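6-aminohexanoate-dimer hydrolase (Bacillus anthracis, PDB 4GB7) probably hydrolyses amide bonds of 6-aminohexanoate-dimer-like substrates, as a putative serine hydrolase of the beta-lactamase superfamily. Local coordinates at residues K229-D232 / M233-E236; L218-D221 / K222-G226; E124-F127 / N128-E132. All coordinates share one frame; numbering follows the deposited sequence.

Contact 1: K229-D232 / M233-E236; sequences KIYD and MLQE
Leu234 lies beside Tyr231 and points the same way along one flank of a short helix, residues 230-235, its CD1 approaching ring atom CD1 of Tyr231 to 4.2 Å, obliquely to the ring. Both side chains turn CG away from their own carbonyl carbon (chi1 -61° in Tyr231, -62° in Leu234), which sends them off together toward helix 251-265. There Trp259 stacks on the Tyr231 ring and also touches Leu234, while Arg262 bonds the tyrosine hydroxyl. Met233, a selenomethionine, packs on Gln210 and Leu211 of helix 206-214, and Ile230 touches both Leu211 and Glu255, so the short helix meets helix 206-214 as well as helix 251-265. Lys229 is the N-cap residue. Its backbone N makes a weak bond to Asp232 OD2, an oxygen that also accepts from the backbone N of Met228 and thus ties the first turn to the chain ahead of it. Along the backbone, Gln235 N donates to Tyr231 O at 3.1 Å, whereas the bond from Leu234 N to Ile230 O is weak and stretched to 3.4 Å. At the far end Glu236 N reaches Asp232 O weakly at 3.1 Å, and CG of the Glu236 side chain rests 3.4 Å from that same Asp232 O.

Contact 2: L218-D221 / K222-G226; sequences LPRD and KNYDG
A type I beta turn, Asp221 to Tyr224, reverses the surface loop between helices 206-214 and 230-235 and brings Tyr224 back against Arg220, the residue just ahead of the turn. The turn is closed by Tyr224 N, which donates to Asp221 O at 3.1 Å with a fairly straight N-H but from well above the carbonyl plane. Asp221 adds a second tie through its side chain: CG sits between its own backbone N and carbonyl carbon (chi1 71°), which folds the carboxylate over the turn and sets OD1 2.9 Å from Asn223 N in a weak hydrogen bond, forming a weak Asx turn.

The Tyr224 ring is laid flat against the arginine chain by a chi1 of -175°, which carries CG to the side away from the backbone N. The methylenes of Arg220 run across one face: CG stands 3.6 Å from the ring centroid in a CH-pi contact, with CB near Tyr224 CG and CD near Tyr224 CE2. Beyond them the guanidinium is nearly parallel to the ring, the planes 10° apart, although it has moved on past the ring centre. On the opposite face Gly226 N lies over the centre, 3.4 Å above the plane, so the ring is sandwiched between side chain and backbone.

The polar ends are engaged farther along. Arg220 ties the loop to Glu293 by a salt bridge through NH1, and through NH2 to Leu213 O near the end of helix 206-214 and to Met228 O; the Tyr224 hydroxyl bonds Pro227 O, just ahead of helix 230-235. The charged end of Arg220 is thus held by a carboxylate and two carbonyls, which probably helps keep its methylenes over the ring.

Contact 3: E124-F127 / N128-E132; sequences ERYF and NGYNE
The Tyr126 ring carries Glu132 CB over the centre of one face, while Tyr130 CD2 and the Glu124 carboxyl carbon lie at its edge, in the ring plane. These groups meet where the edge strand 120-126 of the five-stranded antiparallel sheet ends in a type I' beta turn, Phe127 to Tyr130. Glu132 CB stands 3.4 Å from the ring centroid, 11° off its normal, a close CH-pi contact; Tyr130 CD2 comes to 3.9 Å from Tyr126 CD1. The turn is closed by Tyr130 N, which donates to Phe127 O at 2.9 Å, and Gly129 takes the positive phi that this turn type requires. Phe127 turns away from the turn to pack on helix 101-107. Tyr126 OH donates to Glu124 OE1 at 2.7 Å, on the anti side of that oxygen and tilted out of the carboxylate plane. Glu132 is modelled in two conformations; in the one described, Arg308 bridges to Glu124 OE1 and Glu132 OE2, probably offsetting their like charges, and a water donates to both carboxylates, weakly to Glu124 OE2. Another water donates to Tyr126 OH and Glu132 O. A third accepts from Gly129 N at 2.9 Å and donates weakly to Tyr126 O.

Overall arrangement
Contacts 2 and 1 follow one another closely along the chain: the turn of 218-226 leads through two residues into the helix of 229-236. Their centres lie 15 Å apart, and they touch where Glu236 OE2 packs 4.1 Å from Gly226 CA. His197 also spans them, bonding both Asp225 and Glu236. Contact 3 stands alone, its centre 36 Å from each of the others and on the side of the chain's centre opposite contact 1; its nearest atoms are about 20 Å from contact 2. All three lie within the beta-lactamase family region; an SxxK pattern (Ser140, Lys143, with Tyr249) that may mark the active site, as in serine beta-lactamase relatives, lies outside all three contacts.

Contact 1: K229-D232 / M233-E236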
loop_
_atom_site.group_PDB
_atom_site.type_symbol
_atom_site.label_atom_id
_atom_site.label_comp_id
_atom_site.label_asym_id
_atom_site.label_seq_id
_atom_site.Cartn_x
_atom_site.Cartn_y
_atom_site.Cartn_z
ATOM N N LYS A 229 6.214 13.583 -16.069
ATOM C CA LYS A 229 6.121 13.649 -14.633
ATOM C C LYS A 229 4.739 13.137 -14.272
ATOM O O LYS A 229 3.867 13.085 -15.120
ATOM C CB LYS A 229 6.338 15.074 -14.171
ATOM C CG LYS A 229 5.300 16.056 -14.642
ATOM C CD LYS A 229 5.654 17.454 -14.178
ATOM C CE LYS A 229 4.600 18.457 -14.563
ATOM N NZ LYS A 229 4.802 19.753 -13.877
ATOM N N ILE A 230 4.527 12.778 -13.007
ATOM C CA ILE A 230 3.261 12.168 -12.568
ATOM C C ILE A 230 2.028 13.020 -12.929
ATOM O O ILE A 230 1.015 12.492 -13.399
ATOM C CB ILE A 230 3.314 11.838 -11.056
ATOM C CG1 ILE A 230 4.325 10.722 -10.782
ATOM C CG2 ILE A 230 1.933 11.423 -10.519
ATOM C CD1 ILE A 230 4.641 10.619 -9.303
ATOM N N TYR A 231 2.097 14.326 -12.726
ATOM C CA TYR A 231 0.935 15.118 -13.011
ATOM C C TYR A 231 0.537 15.127 -14.482
ATOM O O TYR A 231 -0.661 15.297 -14.802
ATOM C CB TYR A 231 1.123 16.544 -12.505
ATOM C CG TYR A 231 1.345 16.708 -11.003
ATOM C CD1 TYR A 231 0.946 15.744 -10.083
ATOM C CD2 TYR A 231 1.948 17.837 -10.505
ATOM C CE1 TYR A 231 1.141 15.910 -8.736
ATOM C CE2 TYR A 231 2.138 18.014 -9.130
ATOM C CZ TYR A 231 1.741 17.051 -8.251
ATOM O OH TYR A 231 1.913 17.214 -6.892
ATOM N N ASP A 232 1.513 14.957 -15.368
ATOM C CA ASP A 232 1.234 14.800 -16.813
ATOM C C ASP A 232 0.292 13.626 -17.083
ATOM O O ASP A 232 -0.601 13.680 -17.927
ATOM C CB ASP A 232 2.523 14.564 -17.611
ATOM C CG ASP A 232 3.406 15.790 -17.743
ATOM O OD1 ASP A 232 3.023 16.937 -17.337
ATOM O OD2 ASP A 232 4.512 15.569 -18.305
HETATM N N MSE A 233 0.520 12.537 -16.376
HETATM C CA MSE A 233 -0.334 11.359 -16.496
HETATM C C MSE A 233 -1.774 11.682 -16.136
HETATM O O MSE A 233 -2.696 11.248 -16.791
HETATM C CB MSE A 233 0.220 10.206 -15.633
HETATM C CG MSE A 233 -0.621 8.927 -15.677
HETATM SE SE MSE A 233 -0.181 7.635 -14.335
HETATM C CE MSE A 233 -1.007 8.580 -12.838
ATOM N N LEU A 234 -1.952 12.453 -15.066
ATOM C CA LEU A 234 -3.291 12.803 -14.619
ATOM C C LEU A 234 -3.991 13.632 -15.678
ATOM O O LEU A 234 -5.198 13.486 -15.858
ATOM C CB LEU A 234 -3.219 13.560 -13.309
ATOM C CG LEU A 234 -2.605 12.784 -12.129
ATOM C CD1 LEU A 234 -2.580 13.671 -10.880
ATOM C CD2 LEU A 234 -3.246 11.408 -11.880
ATOM N N GLN A 235 -3.221 14.439 -16.416
ATOM C CA GLN A 235 -3.773 15.326 -17.436
ATOM C C GLN A 235 -4.159 14.537 -18.697
ATOM O O GLN A 235 -4.991 14.994 -19.496
ATOM C CB GLN A 235 -2.767 16.429 -17.815
ATOM C CG GLN A 235 -2.468 17.485 -16.770
ATOM C CD GLN A 235 -3.632 18.363 -16.425
ATOM O OE1 GLN A 235 -4.754 18.169 -16.937
ATOM N NE2 GLN A 235 -3.405 19.320 -15.507
ATOM N N GLU A 236 -3.573 13.355 -18.859
ATOM C CA GLU A 236 -3.903 12.466 -19.979
ATOM C C GLU A 236 -5.150 11.579 -19.747
ATOM O O GLU A 236 -5.565 10.849 -20.658
ATOM C CB GLU A 236 -2.713 11.524 -20.282
ATOM C CG GLU A 236 -1.503 12.205 -20.897
ATOM C CD GLU A 236 -0.573 11.238 -21.587
ATOM O OE1 GLU A 236 -0.690 10.010 -21.380
ATOM O OE2 GLU A 236 0.291 11.710 -22.343
#

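Contact 2: L218-D221 / K222-G226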
loop_
_atom_site.group_PDB
_atom_site.type_symbol
_atom_site.label_atom_id
_atom_site.label_comp_id
_atom_site.label_asym_id
_atom_site.label_seq_id
_atom_site.Cartn_x
_atom_site.Cartn_y
_atom_site.Cartn_z
ATOM N N LEU A 218 10.539 3.272 -16.080
ATOM C CA LEU A 218 10.501 2.320 -17.211
ATOM C C LEU A 218 11.113 3.016 -18.423
ATOM O O LEU A 218 11.221 4.241 -18.453
ATOM C CB LEU A 218 9.093 1.848 -17.527
ATOM C CG LEU A 218 8.485 0.866 -16.517
ATOM C CD1 LEU A 218 7.012 0.631 -16.810
ATOM C CD2 LEU A 218 9.296 -0.428 -16.518
ATOM N N PRO A 219 11.531 2.242 -19.436
ATOM C CA PRO A 219 12.276 2.853 -20.541
ATOM C C PRO A 219 11.386 3.719 -21.427
ATOM O O PRO A 219 10.294 3.274 -21.835
ATOM C CB PRO A 219 12.766 1.655 -21.339
ATOM C CG PRO A 219 12.746 0.542 -20.370
ATOM C CD PRO A 219 11.539 0.785 -19.545
ATOM N N ARG A 220 11.858 4.923 -21.739
ATOM C CA ARG A 220 11.123 5.783 -22.658
ATOM C C ARG A 220 11.819 5.649 -24.006
ATOM O O ARG A 220 12.978 6.018 -24.138
ATOM C CB ARG A 220 11.121 7.227 -22.193
ATOM C CG ARG A 220 10.402 7.504 -20.896
ATOM C CD ARG A 220 10.746 8.877 -20.314
ATOM N NE ARG A 220 9.945 9.218 -19.124
ATOM C CZ ARG A 220 10.138 10.300 -18.366
ATOM N NH1 ARG A 220 11.112 11.162 -18.671
ATOM N NH2 ARG A 220 9.330 10.539 -17.318
ATOM N N ASP A 221 11.118 5.086 -24.980
ATOM C CA ASP A 221 11.755 4.771 -26.253
ATOM C C ASP A 221 12.000 6.016 -27.090
ATOM O O ASP A 221 11.701 7.146 -26.655
ATOM C CB ASP A 221 11.002 3.661 -27.003
ATOM C CG ASP A 221 9.671 4.105 -27.554
ATOM O OD1 ASP A 221 9.401 5.329 -27.707
ATOM O OD2 ASP A 221 8.884 3.181 -27.849
ATOM N N LYS A 222 12.577 5.820 -28.275
ATOM C CA LYS A 222 12.931 6.942 -29.148
ATOM C C LYS A 222 11.730 7.806 -29.506
ATOM O O LYS A 222 11.879 8.993 -29.705
ATOM C CB LYS A 222 13.639 6.464 -30.422
ATOM C CG LYS A 222 12.863 5.495 -31.315
ATOM C CD LYS A 222 13.668 5.152 -32.579
ATOM C CE LYS A 222 12.930 4.184 -33.509
ATOM N NZ LYS A 222 13.792 3.551 -34.540
ATOM N N ASN A 223 10.549 7.209 -29.597
ATOM C CA ASN A 223 9.377 7.955 -30.025
ATOM C C ASN A 223 8.483 8.364 -28.879
ATOM O O ASN A 223 7.357 8.795 -29.124
ATOM C CB ASN A 223 8.561 7.145 -31.039
ATOM C CG ASN A 223 9.333 6.851 -32.311
ATOM O OD1 ASN A 223 9.481 5.696 -32.686
ATOM N ND2 ASN A 223 9.846 7.895 -32.965
ATOM N N TYR A 224 8.973 8.249 -27.645
ATOM C CA TYR A 224 8.124 8.448 -26.462
ATOM C C TYR A 224 7.483 9.822 -26.477
ATOM O O TYR A 224 8.165 10.831 -26.606
ATOM C CB TYR A 224 8.927 8.326 -25.187
ATOM C CG TYR A 224 8.124 8.393 -23.915
ATOM C CD1 TYR A 224 7.265 7.373 -23.564
ATOM C CD2 TYR A 224 8.227 9.509 -23.057
ATOM C CE1 TYR A 224 6.556 7.412 -22.380
ATOM C CE2 TYR A 224 7.517 9.569 -21.857
ATOM C CZ TYR A 224 6.672 8.521 -21.534
ATOM O OH TYR A 224 5.955 8.535 -20.379
ATOM N N ASP A 225 6.171 9.816 -26.370
ATOM C CA ASP A 225 5.359 11.016 -26.320
ATOM C C ASP A 225 4.410 10.963 -25.113
ATOM O O ASP A 225 3.327 11.543 -25.107
ATOM C CB ASP A 225 4.534 11.146 -27.620
ATOM C CG ASP A 225 3.480 10.029 -27.785
ATOM O OD1 ASP A 225 3.580 8.946 -27.156
ATOM O OD2 ASP A 225 2.537 10.238 -28.564
ATOM N N GLY A 226 4.819 10.249 -24.083
ATOM C CA GLY A 226 3.997 10.060 -22.931
ATOM C C GLY A 226 4.311 11.036 -21.811
ATOM O O GLY A 226 5.058 12.013 -21.982
#

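Contact 3: E124-F127 / N128-E132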
loop_
_atom_site.group_PDB
_atom_site.type_symbol
_atom_site.label_atom_id
_atom_site.label_comp_id
_atom_site.label_asym_id
_atom_site.label_seq_id
_atom_site.Cartn_x
_atom_site.Cartn_y
_atom_site.Cartn_z
ATOM N N GLU A 124 8.514 -13.072 13.449
ATOM C CA GLU A 124 9.076 -12.362 12.312
ATOM C C GLU A 124 10.109 -13.204 11.632
ATOM O O GLU A 124 10.952 -13.840 12.305
ATOM C CB GLU A 124 9.654 -10.997 12.651
ATOM C CG GLU A 124 10.688 -11.014 13.739
ATOM C CD GLU A 124 11.350 -9.678 14.010
ATOM O OE1 GLU A 124 11.088 -8.696 13.293
ATOM O OE2 GLU A 124 12.148 -9.617 14.974
ATOM N N ARG A 125 10.055 -13.186 10.295
ATOM C CA ARG A 125 11.013 -13.881 9.488
ATOM C C ARG A 125 11.373 -13.035 8.299
ATOM O O ARG A 125 10.500 -12.371 7.724
ATOM C CB ARG A 125 10.483 -15.215 9.014
ATOM C CG ARG A 125 10.271 -16.222 10.143
ATOM C CD ARG A 125 11.611 -16.793 10.590
ATOM N NE ARG A 125 11.405 -17.783 11.636
ATOM C CZ ARG A 125 11.384 -17.582 12.962
ATOM N NH1 ARG A 125 11.468 -16.369 13.521
ATOM N NH2 ARG A 125 11.250 -18.653 13.762
ATOM N N TYR A 126 12.662 -13.061 7.958
ATOM C CA TYR A 126 13.265 -12.322 6.826
ATOM C C TYR A 126 13.964 -13.323 5.933
ATOM O O TYR A 126 14.614 -14.282 6.432
ATOM C CB TYR A 126 14.213 -11.222 7.311
ATOM C CG TYR A 126 13.503 -10.240 8.210
ATOM C CD1 TYR A 126 12.818 -9.165 7.686
ATOM C CD2 TYR A 126 13.353 -10.498 9.579
ATOM C CE1 TYR A 126 12.081 -8.341 8.506
ATOM C CE2 TYR A 126 12.634 -9.675 10.412
ATOM C CZ TYR A 126 11.956 -8.629 9.872
ATOM O OH TYR A 126 11.217 -7.823 10.704
ATOM N N PHE A 127 13.826 -13.162 4.626
ATOM C CA PHE A 127 14.218 -14.233 3.704
ATOM C C PHE A 127 15.181 -13.689 2.649
ATOM O O PHE A 127 15.240 -12.499 2.416
ATOM C CB PHE A 127 13.012 -14.830 2.991
ATOM C CG PHE A 127 11.986 -15.464 3.885
ATOM C CD1 PHE A 127 11.015 -14.707 4.504
ATOM C CD2 PHE A 127 11.977 -16.811 4.078
ATOM C CE1 PHE A 127 10.078 -15.281 5.342
ATOM C CE2 PHE A 127 11.040 -17.410 4.911
ATOM C CZ PHE A 127 10.074 -16.641 5.534
ATOM N N ASN A 128 15.896 -14.592 1.974
ATOM C CA ASN A 128 16.664 -14.243 0.788
ATOM C C ASN A 128 17.729 -13.183 1.035
ATOM O O ASN A 128 18.078 -12.439 0.130
ATOM C CB ASN A 128 15.730 -13.832 -0.400
ATOM C CG ASN A 128 16.445 -13.791 -1.736
ATOM O OD1 ASN A 128 16.198 -12.889 -2.553
ATOM N ND2 ASN A 128 17.286 -14.813 -1.999
ATOM N N GLY A 129 18.231 -13.103 2.268
ATOM C CA GLY A 129 19.255 -12.169 2.571
ATOM C C GLY A 129 18.749 -10.782 2.812
ATOM O O GLY A 129 19.554 -9.859 3.054
ATOM N N TYR A 130 17.432 -10.626 2.799
ATOM C CA TYR A 130 16.867 -9.291 3.005
ATOM C C TYR A 130 17.112 -8.800 4.459
ATOM O O TYR A 130 16.803 -9.508 5.451
ATOM C CB TYR A 130 15.394 -9.270 2.671
ATOM C CG TYR A 130 14.677 -8.011 3.114
ATOM C CD1 TYR A 130 15.075 -6.763 2.650
ATOM C CD2 TYR A 130 13.630 -8.072 4.038
ATOM C CE1 TYR A 130 14.383 -5.636 3.011
ATOM C CE2 TYR A 130 12.953 -6.925 4.425
ATOM C CZ TYR A 130 13.348 -5.732 3.950
ATOM O OH TYR A 130 12.678 -4.622 4.415
ATOM N N ASN A 131 17.605 -7.562 4.574
ATOM C CA ASN A 131 17.958 -6.932 5.854
ATOM C C ASN A 131 16.713 -6.304 6.452
ATOM O O ASN A 131 16.107 -5.393 5.862
ATOM C CB ASN A 131 19.063 -5.862 5.604
ATOM C CG ASN A 131 19.541 -5.144 6.888
ATOM O OD1 ASN A 131 18.837 -5.057 7.874
ATOM N ND2 ASN A 131 20.773 -4.593 6.833
ATOM N N GLU A 132 16.346 -6.780 7.640
ATOM C CA GLU A 132 15.144 -6.330 8.344
ATOM C C GLU A 132 15.069 -4.832 8.543
ATOM O O GLU A 132 13.956 -4.258 8.710
ATOM C CB GLU A 132 15.037 -7.000 9.712
ATOM C CG GLU A 132 16.240 -6.801 10.629
ATOM C CD GLU A 132 16.271 -7.819 11.753
ATOM O OE1 GLU A 132 17.121 -8.727 11.721
ATOM O OE2 GLU A 132 15.431 -7.728 12.673
HETATM O O HOH W 1 14.711 -10.075 13.800
HETATM O O HOH W 2 11.609 -4.901 10.340
HETATM O O HOH W 3 17.692 -14.338 4.879
#